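Local atomic coordinates of response regulator receiver domain protein (CheY) (Rhodospirillum rubrum, PDB entry 3HEB), a protein that probably acts as a receiver domain in two-component signalling, switching state when a partner histidine kinase passes it a phosphoryl group. Residues A[104-107]-A[108-112]; A[129-132]-A[133-136]. One frame throughout, in Å; residues are numbered along the deposited sequence.

Interaction 1 (A[104-107]-A[108-112]); sequences IQRC and YDLGA
Tyr108 and Ile104 lie side by side where helix 101-109 ends in a Schellman motif and the beta-alpha-beta unit turns toward strand 114-117. Ile104 CG2 meets the edge of the ring in its plane, 3.5 Å from Tyr108 CE1, and the hydroxyl reaches the second subunit, hydrogen-bonding to the carbonyl of its Gln140, besides a weak bond with Tyr115 N of its own chain. A leucine here would probably leave that carbonyl without its mate and open a gap beside Ile104. At Asp109, CG stands beside its own backbone N (chi1 -69°), which carries the carboxylate back to Gln105, with OD2 3.2 Å from Gln105 O; OD2 is taken up by a salt bridge with Arg89 of the second subunit. Leu110 runs alongside Arg106, its CD2 3.7 Å from Arg106 CG, and packs on Ile75 and Leu78 of helix 74-83. Gly111 then takes a positive phi of 109°, where any side chain would collide with the carbonyl O of Leu110, and its N donates to Tyr108 O at 2.8 Å. Ala112 completes the motif: its N reaches Cys107 O at 2.9 Å from above the carbonyl plane, while Ala112 CB sits 4.0 Å from Cys107 CB.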
loop_
_atom_site.group_PDB
_atom_site.type_symbol
_atom_site.label_atom_id
_atom_site.label_comp_id
_atom_site.label_asym_id
_atom_site.label_seq_id
_atom_site.Cartn_x
_atom_site.Cartn_y
_atom_site.Cartn_z
ATOM N N ILE A 104 -8.595 11.137 3.128
ATOM C CA ILE A 104 -8.141 9.801 2.826
ATOM C C ILE A 104 -8.350 9.526 1.347
ATOM O O ILE A 104 -7.407 9.157 0.643
ATOM C CB ILE A 104 -8.904 8.772 3.692
ATOM C CG1 ILE A 104 -8.567 9.006 5.174
ATOM C CG2 ILE A 104 -8.544 7.371 3.274
ATOM C CD1 ILE A 104 -9.309 8.100 6.142
ATOM N N GLN A 105 -9.575 9.734 0.873
ATOM C CA GLN A 105 -9.898 9.500 -0.530
ATOM C C GLN A 105 -9.033 10.342 -1.473
ATOM O O GLN A 105 -8.638 9.874 -2.548
ATOM C CB GLN A 105 -11.380 9.795 -0.785
ATOM C CG GLN A 105 -12.318 9.127 0.220
ATOM C CD GLN A 105 -13.789 9.425 -0.043
ATOM O OE1 GLN A 105 -14.174 10.564 -0.358
ATOM N NE2 GLN A 105 -14.626 8.401 0.106
ATOM N N ARG A 106 -8.734 11.575 -1.071
ATOM C CA ARG A 106 -7.925 12.463 -1.896
ATOM C C ARG A 106 -6.484 11.942 -2.033
ATOM O O ARG A 106 -5.903 11.972 -3.125
ATOM C CB ARG A 106 -7.926 13.876 -1.299
ATOM C CG ARG A 106 -7.595 14.975 -2.302
ATOM C CD ARG A 106 -7.630 16.365 -1.651
ATOM N NE ARG A 106 -7.674 17.446 -2.642
ATOM C CZ ARG A 106 -8.795 17.989 -3.119
ATOM N NH1 ARG A 106 -9.983 17.564 -2.698
ATOM N NH2 ARG A 106 -8.733 18.959 -4.024
ATOM N N CYS A 107 -5.917 11.466 -0.926
ATOM C CA CYS A 107 -4.560 10.923 -0.929
ATOM C C CYS A 107 -4.487 9.722 -1.873
ATOM O O CYS A 107 -3.573 9.612 -2.694
ATOM C CB CYS A 107 -4.140 10.512 0.488
ATOM S SG CYS A 107 -3.876 11.920 1.622
ATOM N N TYR A 108 -5.454 8.818 -1.763
ATOM C CA TYR A 108 -5.451 7.677 -2.655
ATOM C C TYR A 108 -5.612 8.157 -4.106
ATOM O O TYR A 108 -4.920 7.675 -5.000
ATOM C CB TYR A 108 -6.559 6.695 -2.267
ATOM C CG TYR A 108 -6.222 5.863 -1.048
ATOM C CD1 TYR A 108 -6.834 6.098 0.187
ATOM C CD2 TYR A 108 -5.296 4.824 -1.133
ATOM C CE1 TYR A 108 -6.535 5.307 1.309
ATOM C CE2 TYR A 108 -4.983 4.034 -0.023
ATOM C CZ TYR A 108 -5.608 4.276 1.192
ATOM O OH TYR A 108 -5.312 3.485 2.279
ATOM N N ASP A 109 -6.508 9.112 -4.340
ATOM C CA ASP A 109 -6.689 9.617 -5.693
ATOM C C ASP A 109 -5.380 10.220 -6.162
ATOM O O ASP A 109 -5.019 10.071 -7.323
ATOM C CB ASP A 109 -7.798 10.670 -5.759
ATOM C CG ASP A 109 -9.183 10.078 -5.533
ATOM O OD1 ASP A 109 -9.349 8.837 -5.662
ATOM O OD2 ASP A 109 -10.110 10.861 -5.239
ATOM N N LEU A 110 -4.667 10.889 -5.256
ATOM C CA LEU A 110 -3.374 11.489 -5.590
ATOM C C LEU A 110 -2.273 10.447 -5.761
ATOM O O LEU A 110 -1.163 10.786 -6.163
ATOM C CB LEU A 110 -2.934 12.492 -4.518
ATOM C CG LEU A 110 -3.196 13.995 -4.677
ATOM C CD1 LEU A 110 -3.789 14.308 -6.057
ATOM C CD2 LEU A 110 -4.112 14.465 -3.554
ATOM N N GLY A 111 -2.573 9.192 -5.421
ATOM C CA GLY A 111 -1.595 8.121 -5.583
ATOM C C GLY A 111 -0.942 7.477 -4.368
ATOM O O GLY A 111 -0.027 6.667 -4.526
ATOM N N ALA A 112 -1.384 7.814 -3.165
ATOM C CA ALA A 112 -0.793 7.216 -1.971
ATOM C C ALA A 112 -1.026 5.712 -1.995
ATOM O O ALA A 112 -2.116 5.252 -2.337
ATOM C CB ALA A 112 -1.413 7.813 -0.722
#

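Interaction 2 (A[129-132]-A[133-136]); sequences IRQL and GLFF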
loop_
_atom_site.group_PDB
_atom_site.type_symbol
_atom_site.label_atom_id
_atom_site.label_comp_id
_atom_site.label_asym_id
_atom_site.label_seq_id
_atom_site.Cartn_x
_atom_site.Cartn_y
_atom_site.Cartn_z
ATOM N N ILE A 129 3.063 1.269 14.392
ATOM C CA ILE A 129 4.304 1.520 13.666
ATOM C C ILE A 129 5.115 0.227 13.589
ATOM O O ILE A 129 5.777 -0.074 12.586
ATOM C CB ILE A 129 5.148 2.593 14.384
ATOM C CG1 ILE A 129 4.341 3.892 14.498
ATOM C CG2 ILE A 129 6.451 2.821 13.627
ATOM C CD1 ILE A 129 5.051 5.002 15.253
ATOM N N ARG A 130 5.067 -0.529 14.672
ATOM C CA ARG A 130 5.757 -1.802 14.757
ATOM C C ARG A 130 5.124 -2.677 13.673
ATOM O O ARG A 130 5.812 -3.361 12.908
ATOM C CB ARG A 130 5.512 -2.377 16.145
ATOM C CG ARG A 130 6.337 -3.562 16.562
ATOM C CD ARG A 130 6.057 -3.794 18.056
ATOM N NE ARG A 130 6.338 -2.578 18.819
ATOM C CZ ARG A 130 5.545 -2.058 19.755
ATOM N NH1 ARG A 130 4.393 -2.636 20.075
ATOM N NH2 ARG A 130 5.906 -0.944 20.368
ATOM N N GLN A 131 3.799 -2.621 13.594
ATOM C CA GLN A 131 3.055 -3.389 12.608
ATOM C C GLN A 131 3.435 -2.946 11.196
ATOM O O GLN A 131 3.506 -3.767 10.284
ATOM C CB GLN A 131 1.558 -3.212 12.835
ATOM C CG GLN A 131 0.779 -4.494 12.736
ATOM C CD GLN A 131 1.452 -5.631 13.494
ATOM O OE1 GLN A 131 2.068 -6.512 12.889
ATOM N NE2 GLN A 131 1.349 -5.604 14.824
ATOM N N LEU A 132 3.677 -1.649 11.034
ATOM C CA LEU A 132 4.080 -1.059 9.754
ATOM C C LEU A 132 5.482 -1.590 9.367
ATOM O O LEU A 132 5.747 -1.920 8.203
ATOM C CB LEU A 132 4.134 0.470 9.900
ATOM C CG LEU A 132 4.186 1.431 8.699
ATOM C CD1 LEU A 132 4.891 2.710 9.128
ATOM C CD2 LEU A 132 4.922 0.825 7.542
ATOM N N GLY A 133 6.370 -1.660 10.358
ATOM C CA GLY A 133 7.721 -2.143 10.128
ATOM C C GLY A 133 7.740 -3.608 9.732
ATOM O O GLY A 133 8.497 -4.003 8.852
ATOM N N LEU A 134 6.906 -4.415 10.376
ATOM C CA LEU A 134 6.830 -5.836 10.065
ATOM C C LEU A 134 6.347 -6.055 8.638
ATOM O O LEU A 134 6.891 -6.884 7.921
ATOM C CB LEU A 134 5.886 -6.544 11.042
ATOM C CG LEU A 134 6.459 -6.691 12.451
ATOM C CD1 LEU A 134 5.411 -7.250 13.400
ATOM C CD2 LEU A 134 7.689 -7.604 12.384
ATOM N N PHE A 135 5.322 -5.308 8.238
ATOM C CA PHE A 135 4.756 -5.408 6.896
ATOM C C PHE A 135 5.780 -4.974 5.854
ATOM O O PHE A 135 5.915 -5.595 4.805
ATOM C CB PHE A 135 3.521 -4.518 6.790
ATOM C CG PHE A 135 2.700 -4.774 5.570
ATOM C CD1 PHE A 135 2.113 -6.022 5.362
ATOM C CD2 PHE A 135 2.494 -3.766 4.636
ATOM C CE1 PHE A 135 1.326 -6.257 4.231
ATOM C CE2 PHE A 135 1.713 -3.989 3.508
ATOM C CZ PHE A 135 1.127 -5.235 3.302
ATOM N N PHE A 136 6.489 -3.896 6.156
ATOM C CA PHE A 136 7.518 -3.372 5.279
ATOM C C PHE A 136 8.499 -4.487 4.915
ATOM O O PHE A 136 8.876 -4.659 3.759
ATOM C CB PHE A 136 8.275 -2.250 5.999
ATOM C CG PHE A 136 9.541 -1.831 5.306
ATOM C CD1 PHE A 136 9.501 -0.956 4.220
ATOM C CD2 PHE A 136 10.779 -2.332 5.722
ATOM C CE1 PHE A 136 10.666 -0.587 3.560
ATOM C CE2 PHE A 136 11.956 -1.966 5.067
ATOM C CZ PHE A 136 11.895 -1.091 3.982
#
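Leu134 folds back over the turn before it, and its side chain crosses that of Gln131 obliquely. Having CG beside its own backbone N (chi1 -72°) directs the leucine toward the N-terminal end of the helix, where Leu134 CG comes to 3.4 Å from Arg130 O. Arg130 O also accepts the hydrogen bond from Leu134 N, at 3.0 Å. Phe135 and Phe136 are turned the other way: in both, CG is anti to the backbone N (chi1 -167° in Phe135), and the rings lead away from residues 129-132, leaving the CB atoms to make the contact. Phe135 CB lies 3.6 Å from Gln131 O, and Phe136 CB 3.4 Å from Leu132 O. This is the last part of helix 122-136, the closing helix of the CheY-like receiver fold, held by unbroken i to i+4 bonds such as Phe136 N to Leu132 O at 2.9 Å. About 100° of helical turn separates the two rings' residues, and their partners differ accordingly: Phe135 stacks on Phe135 of the second subunit, whereas Phe136 packs on Leu62 of strand 61-65, the strand whose Leu64 meets Leu132. Gly133, buried and without a side chain, binds Ile129 O through Gly133 N at 2.8 Å.

From the N terminus, the chain has already laid down strands 6-10, 33-36, 61-65 and 92-96 before interaction 1. That contact ends helix 101-109 and turns the chain toward strand 114-117, the outermost strand at that side of the parallel sheet. Interaction 2 follows in helix 122-136. Each joins adjoining segments, so neither closes a long loop; the two stand in series, neither nested nor crossed, with centres 21 Å apart and nearest atoms about 10 Å apart. Interaction 1 ties its helix end to helix 74-83 and strand 92-96, interaction 2 to helix 14-26 and strand 61-65. Both also touch the second subunit, placing both helices where the two subunits of this assembly meet.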